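Local coordinates for Sys-1 protein (Caenorhabditis elegans, PDB 3C2G) that acts as a beta-catenin-type transcription coregulator in Wnt asymmetry signalling, binding the TCF factor POP-1 directly and activating or repressing target genes, at residues 225-229 / 279-283; 260-264 / 299-304; 286-290 / 307-311. All blocks are in the same frame, centred on the assembly; numbering follows the deposited sequence.

Contact 1: 225-229 / 279-283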
loop_
_atom_site.group_PDB
_atom_site.type_symbol
_atom_site.label_atom_id
_atom_site.label_comp_id
_atom_site.label_asym_id
_atom_site.label_seq_id
_atom_site.Cartn_x
_atom_site.Cartn_y
_atom_site.Cartn_z
ATOM N N ILE A 225 -14.894 3.715 10.201
ATOM C CA ILE A 225 -14.685 2.330 9.875
ATOM C C ILE A 225 -16.038 1.641 9.706
ATOM O O ILE A 225 -16.279 0.978 8.695
ATOM C CB ILE A 225 -13.760 1.617 10.891
ATOM C CG1 ILE A 225 -12.339 2.168 10.764
ATOM C CG2 ILE A 225 -13.761 0.124 10.658
ATOM C CD1 ILE A 225 -11.307 1.456 11.616
ATOM N N ILE A 226 -16.935 1.825 10.665
ATOM C CA ILE A 226 -18.255 1.196 10.580
ATOM C C ILE A 226 -19.060 1.768 9.402
ATOM O O ILE A 226 -19.754 1.034 8.676
ATOM C CB ILE A 226 -19.020 1.339 11.925
ATOM C CG1 ILE A 226 -18.245 0.649 13.062
ATOM C CG2 ILE A 226 -20.454 0.807 11.835
ATOM C CD1 ILE A 226 -18.110 -0.879 12.922
ATOM N N LYS A 227 -18.939 3.076 9.205
ATOM C CA LYS A 227 -19.698 3.770 8.181
ATOM C C LYS A 227 -19.227 3.405 6.783
ATOM O O LYS A 227 -20.041 3.034 5.925
ATOM C CB LYS A 227 -19.633 5.275 8.378
ATOM C CG LYS A 227 -20.492 5.809 9.511
ATOM C CD LYS A 227 -20.540 7.331 9.381
ATOM C CE LYS A 227 -20.970 8.022 10.648
ATOM N NZ LYS A 227 -21.486 9.370 10.298
ATOM N N LEU A 228 -17.920 3.475 6.561
ATOM C CA LEU A 228 -17.377 3.141 5.262
ATOM C C LEU A 228 -17.640 1.683 4.881
ATOM O O LEU A 228 -17.921 1.398 3.714
ATOM C CB LEU A 228 -15.904 3.525 5.172
ATOM C CG LEU A 228 -15.704 5.054 5.130
ATOM C CD1 LEU A 228 -14.223 5.432 5.078
ATOM C CD2 LEU A 228 -16.476 5.693 3.949
ATOM N N ASN A 229 -17.597 0.777 5.868
ATOM C CA ASN A 229 -17.945 -0.620 5.645
ATOM C C ASN A 229 -19.380 -0.812 5.202
ATOM O O ASN A 229 -19.641 -1.610 4.316
ATOM C CB ASN A 229 -17.678 -1.493 6.881
ATOM C CG ASN A 229 -16.205 -1.874 7.031
ATOM O OD1 ASN A 229 -15.394 -1.660 6.128
ATOM N ND2 ASN A 229 -15.855 -2.436 8.184
ATOM N N GLY A 279 -8.510 -2.545 14.303
ATOM C CA GLY A 279 -9.902 -2.095 14.450
ATOM C C GLY A 279 -10.760 -2.496 13.261
ATOM O O GLY A 279 -11.890 -2.949 13.413
ATOM N N PHE A 280 -10.197 -2.343 12.071
ATOM C CA PHE A 280 -10.866 -2.674 10.831
ATOM C C PHE A 280 -11.145 -4.183 10.748
ATOM O O PHE A 280 -12.254 -4.624 10.380
ATOM C CB PHE A 280 -9.988 -2.190 9.670
ATOM C CG PHE A 280 -10.559 -2.462 8.307
ATOM C CD1 PHE A 280 -11.704 -1.804 7.872
ATOM C CD2 PHE A 280 -9.936 -3.365 7.451
ATOM C CE1 PHE A 280 -12.221 -2.048 6.609
ATOM C CE2 PHE A 280 -10.443 -3.613 6.178
ATOM C CZ PHE A 280 -11.590 -2.953 5.758
ATOM N N VAL A 281 -10.152 -4.979 11.125
ATOM C CA VAL A 281 -10.319 -6.418 11.112
ATOM C C VAL A 281 -11.335 -6.896 12.150
ATOM O O VAL A 281 -12.097 -7.805 11.872
ATOM C CB VAL A 281 -8.977 -7.143 11.242
ATOM C CG1 VAL A 281 -9.177 -8.670 11.368
ATOM C CG2 VAL A 281 -8.071 -6.795 10.044
ATOM N N ARG A 282 -11.378 -6.282 13.327
ATOM C CA ARG A 282 -12.384 -6.648 14.330
ATOM C C ARG A 282 -13.797 -6.212 13.918
ATOM O O ARG A 282 -14.789 -6.727 14.426
ATOM C CB ARG A 282 -12.013 -6.108 15.733
ATOM C CG ARG A 282 -10.590 -6.512 16.233
ATOM C CD ARG A 282 -10.215 -6.058 17.673
ATOM N NE ARG A 282 -10.638 -4.694 18.028
ATOM C CZ ARG A 282 -9.869 -3.595 18.002
ATOM N NH1 ARG A 282 -8.593 -3.640 17.619
ATOM N NH2 ARG A 282 -10.389 -2.425 18.365
ATOM N N SER A 283 -13.901 -5.270 12.987
ATOM C CA SER A 283 -15.210 -4.831 12.485
ATOM C C SER A 283 -15.607 -5.588 11.212
ATOM O O SER A 283 -16.535 -5.197 10.514
ATOM C CB SER A 283 -15.194 -3.336 12.224
ATOM O OG SER A 283 -14.500 -2.666 13.267
#
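This is a buried packing contact of mixed apolar and polar side chains between two neighbouring repeats of the armadillo domain. Segment 225-229 lies on helix 224-239. Segment 279-283 covers the C-terminal end of the short helix 274-282, and Ser283 is the first residue to leave helical geometry. The closest CA pair is Ile225 with Phe280, 6.4 Å apart.

Ile225 points its CB at the other segment. Its CG2 lies 4.0 Å from CD1 of Phe280, near the plane of the ring, and 3.9 Å from OG of Ser283. CD1 of Ile225 packs near the backbone of Gly279, 4.3 Å from C of Gly279. One turn on, OD1 of Asn229 meets the edge of the same ring, 3.2 Å from CE1 of Phe280. At the outer side, CD1 of Ile226 touches CB of Ser283 at 3.9 Å. Beyond the two segments, Ile225 also packs on Leu271 and Phe280 on Ile289.

The two segments share no hydrogen bond. Ser283 OG instead donates to Gly279 O at 2.6 Å, so the hydroxyl is satisfied within its own helix end. Van der Waals packing therefore joins the repeats here, with the side-chain carbonyl of Asn229 (OD1) facing the weakly positive edge of the Phe280 ring.

Contact 2: 260-264 / 299-304; sequences IIRTF and DLIRAG
Phe264 lays one face of its ring over Gly304, with CA of Gly304 3.8 Å from the ring centroid and 22° off its normal, a CH-pi contact. The two helices are the third helices of successive armadillo repeats, stacked side by side. Both segments are helical throughout. Their axes run nearly parallel, at 16° and 9.2 Å. CA atoms pair as Ile261 with Leu300 (5.7 Å) and Phe264 with Gly304 (6.2 Å).

Phe264 takes chi1 m, with chi2 at -31°. Its CD2 comes within 3.4 Å of Gly304 N and 3.8 Å of Ala303 CB. With no CB, Gly304 lets the ring lie this close. Ile261 (m, t) sets CD1 3.6 Å from Leu300 N and 3.7 Å from Asp299 CB, while its CG2 lies 4.2 Å from Ala303 CB. Ile260 CG2 packs on Leu300 CG at 4.0 Å, with Leu300 in the t, t rotamer. Asp299 turns its carboxylate away from Ile261, and its OD1 forms a salt bridge with NH2 of Arg302 at 3.0 Å.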
loop_
_atom_site.group_PDB
_atom_site.type_symbol
_atom_site.label_atom_id
_atom_site.label_comp_id
_atom_site.label_asym_id
_atom_site.label_seq_id
_atom_site.Cartn_x
_atom_site.Cartn_y
_atom_site.Cartn_z
ATOM N N ILE A 260 -17.546 2.383 -4.431
ATOM C CA ILE A 260 -16.829 1.310 -3.742
ATOM C C ILE A 260 -15.302 1.508 -3.809
ATOM O O ILE A 260 -14.590 1.318 -2.818
ATOM C CB ILE A 260 -17.222 -0.058 -4.329
ATOM C CG1 ILE A 260 -18.653 -0.403 -3.951
ATOM C CG2 ILE A 260 -16.233 -1.156 -3.902
ATOM C CD1 ILE A 260 -19.296 -1.351 -4.933
ATOM N N ILE A 261 -14.813 1.877 -4.983
ATOM C CA ILE A 261 -13.393 2.105 -5.200
ATOM C C ILE A 261 -12.856 3.267 -4.362
ATOM O O ILE A 261 -11.800 3.160 -3.751
ATOM C CB ILE A 261 -13.081 2.300 -6.705
ATOM C CG1 ILE A 261 -13.325 0.978 -7.455
ATOM C CG2 ILE A 261 -11.663 2.804 -6.905
ATOM C CD1 ILE A 261 -13.191 1.039 -8.969
ATOM N N ARG A 262 -13.590 4.363 -4.305
ATOM C CA ARG A 262 -13.169 5.487 -3.485
ATOM C C ARG A 262 -13.284 5.190 -1.986
ATOM O O ARG A 262 -12.553 5.757 -1.179
ATOM C CB ARG A 262 -13.947 6.757 -3.861
ATOM C CG ARG A 262 -13.597 7.319 -5.261
ATOM C CD ARG A 262 -14.464 8.552 -5.557
ATOM N NE ARG A 262 -14.308 9.085 -6.913
ATOM C CZ ARG A 262 -13.738 10.253 -7.209
ATOM N NH1 ARG A 262 -13.259 11.037 -6.244
ATOM N NH2 ARG A 262 -13.655 10.642 -8.476
ATOM N N THR A 263 -14.204 4.312 -1.610
ATOM C CA THR A 263 -14.273 3.860 -0.226
ATOM C C THR A 263 -13.054 3.004 0.132
ATOM O O THR A 263 -12.511 3.152 1.219
ATOM C CB THR A 263 -15.558 3.100 0.040
ATOM O OG1 THR A 263 -16.665 3.984 -0.166
ATOM C CG2 THR A 263 -15.601 2.570 1.461
ATOM N N PHE A 264 -12.613 2.141 -0.785
ATOM C CA PHE A 264 -11.382 1.391 -0.576
ATOM C C PHE A 264 -10.206 2.355 -0.427
ATOM O O PHE A 264 -9.396 2.216 0.488
ATOM C CB PHE A 264 -11.097 0.400 -1.728
ATOM C CG PHE A 264 -12.002 -0.825 -1.762
ATOM C CD1 PHE A 264 -12.536 -1.370 -0.602
ATOM C CD2 PHE A 264 -12.279 -1.454 -2.982
ATOM C CE1 PHE A 264 -13.343 -2.519 -0.655
ATOM C CE2 PHE A 264 -13.082 -2.601 -3.048
ATOM C CZ PHE A 264 -13.613 -3.134 -1.884
ATOM N N ASP A 299 -10.990 -2.886 -11.870
ATOM C CA ASP A 299 -10.568 -1.738 -11.074
ATOM C C ASP A 299 -10.996 -1.952 -9.639
ATOM O O ASP A 299 -10.246 -1.696 -8.706
ATOM C CB ASP A 299 -11.156 -0.429 -11.621
ATOM C CG ASP A 299 -10.444 0.054 -12.889
ATOM O OD1 ASP A 299 -9.241 -0.264 -13.065
ATOM O OD2 ASP A 299 -11.083 0.759 -13.707
ATOM N N LEU A 300 -12.217 -2.436 -9.482
ATOM C CA LEU A 300 -12.772 -2.709 -8.182
ATOM C C LEU A 300 -11.952 -3.820 -7.507
ATOM O O LEU A 300 -11.556 -3.686 -6.352
ATOM C CB LEU A 300 -14.260 -3.077 -8.319
ATOM C CG LEU A 300 -15.101 -3.266 -7.058
ATOM C CD1 LEU A 300 -16.561 -3.387 -7.418
ATOM C CD2 LEU A 300 -14.673 -4.525 -6.331
ATOM N N ILE A 301 -11.670 -4.895 -8.238
ATOM C CA ILE A 301 -10.866 -5.986 -7.692
ATOM C C ILE A 301 -9.450 -5.517 -7.314
ATOM O O ILE A 301 -8.976 -5.805 -6.208
ATOM C CB ILE A 301 -10.857 -7.237 -8.627
ATOM C CG1 ILE A 301 -12.271 -7.830 -8.701
ATOM C CG2 ILE A 301 -9.845 -8.291 -8.131
ATOM C CD1 ILE A 301 -12.535 -8.678 -9.917
ATOM N N ARG A 302 -8.791 -4.788 -8.209
ATOM C CA ARG A 302 -7.474 -4.213 -7.893
ATOM C C ARG A 302 -7.478 -3.399 -6.606
ATOM O O ARG A 302 -6.538 -3.481 -5.813
ATOM C CB ARG A 302 -6.929 -3.347 -9.037
ATOM C CG ARG A 302 -6.114 -4.105 -10.063
ATOM C CD ARG A 302 -5.322 -3.161 -10.964
ATOM N NE ARG A 302 -6.174 -2.519 -11.960
ATOM C CZ ARG A 302 -6.539 -3.076 -13.116
ATOM N NH1 ARG A 302 -6.128 -4.299 -13.436
ATOM N NH2 ARG A 302 -7.327 -2.410 -13.961
ATOM N N ALA A 303 -8.527 -2.609 -6.404
ATOM C CA ALA A 303 -8.552 -1.688 -5.285
ATOM C C ALA A 303 -8.838 -2.399 -3.965
ATOM O O ALA A 303 -8.301 -2.023 -2.936
ATOM C CB ALA A 303 -9.542 -0.557 -5.529
ATOM N N GLY A 304 -9.696 -3.407 -4.008
ATOM C CA GLY A 304 -9.996 -4.237 -2.843
ATOM C C GLY A 304 -8.790 -5.023 -2.369
ATOM O O GLY A 304 -8.491 -5.057 -1.164
#

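Contact 3: 286-290 / 307-311; sequences VGAIT and LLLQV
Segments 286-290 and 307-311 are two helical pieces that run antiparallel, at 159° between their N-to-C directions (signed crossing angle -159°). Their axes approach to 10.7 Å. The closest CA pair is Val286 with Leu308, 6.9 Å apart. Thr290 N bonds to Val286 O at 3.1 Å. In the second segment Val311 N donates to Leu308 O at 3.2 Å, with a weak bond to Leu307 O, also at 3.2 Å.

The spacing is filled by buried valine, isoleucine and leucine side chains, with the methyl of Thr290 at the margin. Ile289 (m, t) points its CB at the other helix and is packed by two leucines. Its CD1 is 3.6 Å from CD2 of Leu307 (t, p), and its CG2 is 3.5 Å from CG of Leu308 (m, t). Leu308 has the largest area covered across the contact. Its CD2 lies 4.1 Å from CG1 of Val286, and its CD1 4.0 Å from CG2 of Thr290. Val286 (chi1 t) also sets CG2 4.0 Å from CG2 of Val311 (chi1 m).

This is the packing of the second and third helices within one armadillo repeat. Leu309 and Gln310 take no part in it and touch the bound POP-1 peptide instead, as expected for a third helix lining the binding groove. Around the core, Phe280 of helix 274-282 covers Ile289, Leu307 and Val311. Helix 251-270 adds Phe264, against Ile289 and Leu307. Helix 325-335 closes another part, with Leu329 on Thr290 and Leu308.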
loop_
_atom_site.group_PDB
_atom_site.type_symbol
_atom_site.label_atom_id
_atom_site.label_comp_id
_atom_site.label_asym_id
_atom_site.label_seq_id
_atom_site.Cartn_x
_atom_site.Cartn_y
_atom_site.Cartn_z
ATOM N N VAL A 286 -12.208 -7.478 6.565
ATOM C CA VAL A 286 -11.613 -8.427 5.626
ATOM C C VAL A 286 -12.701 -9.250 4.947
ATOM O O VAL A 286 -12.668 -9.455 3.719
ATOM C CB VAL A 286 -10.532 -9.309 6.311
ATOM C CG1 VAL A 286 -10.193 -10.534 5.470
ATOM C CG2 VAL A 286 -9.273 -8.485 6.582
ATOM N N GLY A 287 -13.674 -9.698 5.730
ATOM C CA GLY A 287 -14.866 -10.330 5.175
ATOM C C GLY A 287 -15.608 -9.413 4.206
ATOM O O GLY A 287 -16.085 -9.856 3.162
ATOM N N ALA A 288 -15.711 -8.136 4.556
ATOM C CA ALA A 288 -16.382 -7.154 3.715
ATOM C C ALA A 288 -15.674 -7.000 2.362
ATOM O O ALA A 288 -16.300 -7.090 1.311
ATOM C CB ALA A 288 -16.474 -5.827 4.433
ATOM N N ILE A 289 -14.369 -6.786 2.393
ATOM C CA ILE A 289 -13.602 -6.674 1.163
ATOM C C ILE A 289 -13.772 -7.891 0.252
ATOM O O ILE A 289 -14.015 -7.742 -0.945
ATOM C CB ILE A 289 -12.112 -6.451 1.449
ATOM C CG1 ILE A 289 -11.916 -5.120 2.175
ATOM C CG2 ILE A 289 -11.309 -6.448 0.157
ATOM C CD1 ILE A 289 -10.517 -4.959 2.713
ATOM N N THR A 290 -13.661 -9.088 0.821
ATOM C CA THR A 290 -13.686 -10.295 0.018
ATOM C C THR A 290 -15.063 -10.553 -0.575
ATOM O O THR A 290 -15.152 -11.097 -1.678
ATOM C CB THR A 290 -13.106 -11.551 0.754
ATOM O OG1 THR A 290 -13.920 -11.871 1.873
ATOM C CG2 THR A 290 -11.709 -11.278 1.259
ATOM N N LEU A 307 -6.117 -2.929 -0.573
ATOM C CA LEU A 307 -6.469 -2.724 0.813
ATOM C C LEU A 307 -6.263 -3.992 1.674
ATOM O O LEU A 307 -5.815 -3.903 2.810
ATOM C CB LEU A 307 -7.911 -2.203 0.920
ATOM C CG LEU A 307 -8.429 -1.836 2.321
ATOM C CD1 LEU A 307 -7.604 -0.740 3.004
ATOM C CD2 LEU A 307 -9.925 -1.473 2.303
ATOM N N LEU A 308 -6.596 -5.158 1.129
ATOM C CA LEU A 308 -6.308 -6.423 1.783
ATOM C C LEU A 308 -4.824 -6.528 2.083
ATOM O O LEU A 308 -4.443 -6.857 3.200
ATOM C CB LEU A 308 -6.747 -7.602 0.924
ATOM C CG LEU A 308 -8.238 -7.930 0.980
ATOM C CD1 LEU A 308 -8.564 -9.075 0.036
ATOM C CD2 LEU A 308 -8.670 -8.271 2.386
ATOM N N LEU A 309 -3.993 -6.227 1.091
ATOM C CA LEU A 309 -2.558 -6.238 1.281
ATOM C C LEU A 309 -2.192 -5.378 2.494
ATOM O O LEU A 309 -1.430 -5.795 3.354
ATOM C CB LEU A 309 -1.859 -5.718 0.021
ATOM C CG LEU A 309 -0.331 -5.744 0.026
ATOM C CD1 LEU A 309 0.194 -7.188 0.194
ATOM C CD2 LEU A 309 0.279 -5.060 -1.220
ATOM N N GLN A 310 -2.782 -4.191 2.574
ATOM C CA GLN A 310 -2.380 -3.207 3.544
ATOM C C GLN A 310 -2.684 -3.637 4.966
ATOM O O GLN A 310 -2.004 -3.220 5.885
ATOM C CB GLN A 310 -3.104 -1.904 3.252
ATOM C CG GLN A 310 -2.476 -0.690 3.889
ATOM C CD GLN A 310 -3.240 0.583 3.553
ATOM O OE1 GLN A 310 -3.568 0.821 2.383
ATOM N NE2 GLN A 310 -3.542 1.395 4.574
ATOM N N VAL A 311 -3.718 -4.450 5.143
ATOM C CA VAL A 311 -4.170 -4.845 6.482
ATOM C C VAL A 311 -3.722 -6.273 6.862
ATOM O O VAL A 311 -4.110 -6.789 7.918
ATOM C CB VAL A 311 -5.731 -4.736 6.635
ATOM C CG1 VAL A 311 -6.222 -3.326 6.289
ATOM C CG2 VAL A 311 -6.460 -5.787 5.783
#

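Overall arrangement
The three contacts centre on one armadillo repeat, formed by helices 274-282, 285-292 and 298-311. Contact 3 is internal to that repeat. Contacts 1 and 2 join it to the preceding repeat, through helices 224-239 and 251-270. Contacts 2 and 3 share helix 298-311. Their centres lie about 10 Å apart, those of contacts 1 and 3 about 11 Å, and those of contacts 1 and 2 about 16 Å. Along the chain, contact 1 closes before contact 3 opens, while contact 2 alternates with both. Phe264 and Phe280 carry the packing across to Ile289 and Leu307. The repeats thus share a continuous core, and helix 298-311 also meets the POP-1 peptide.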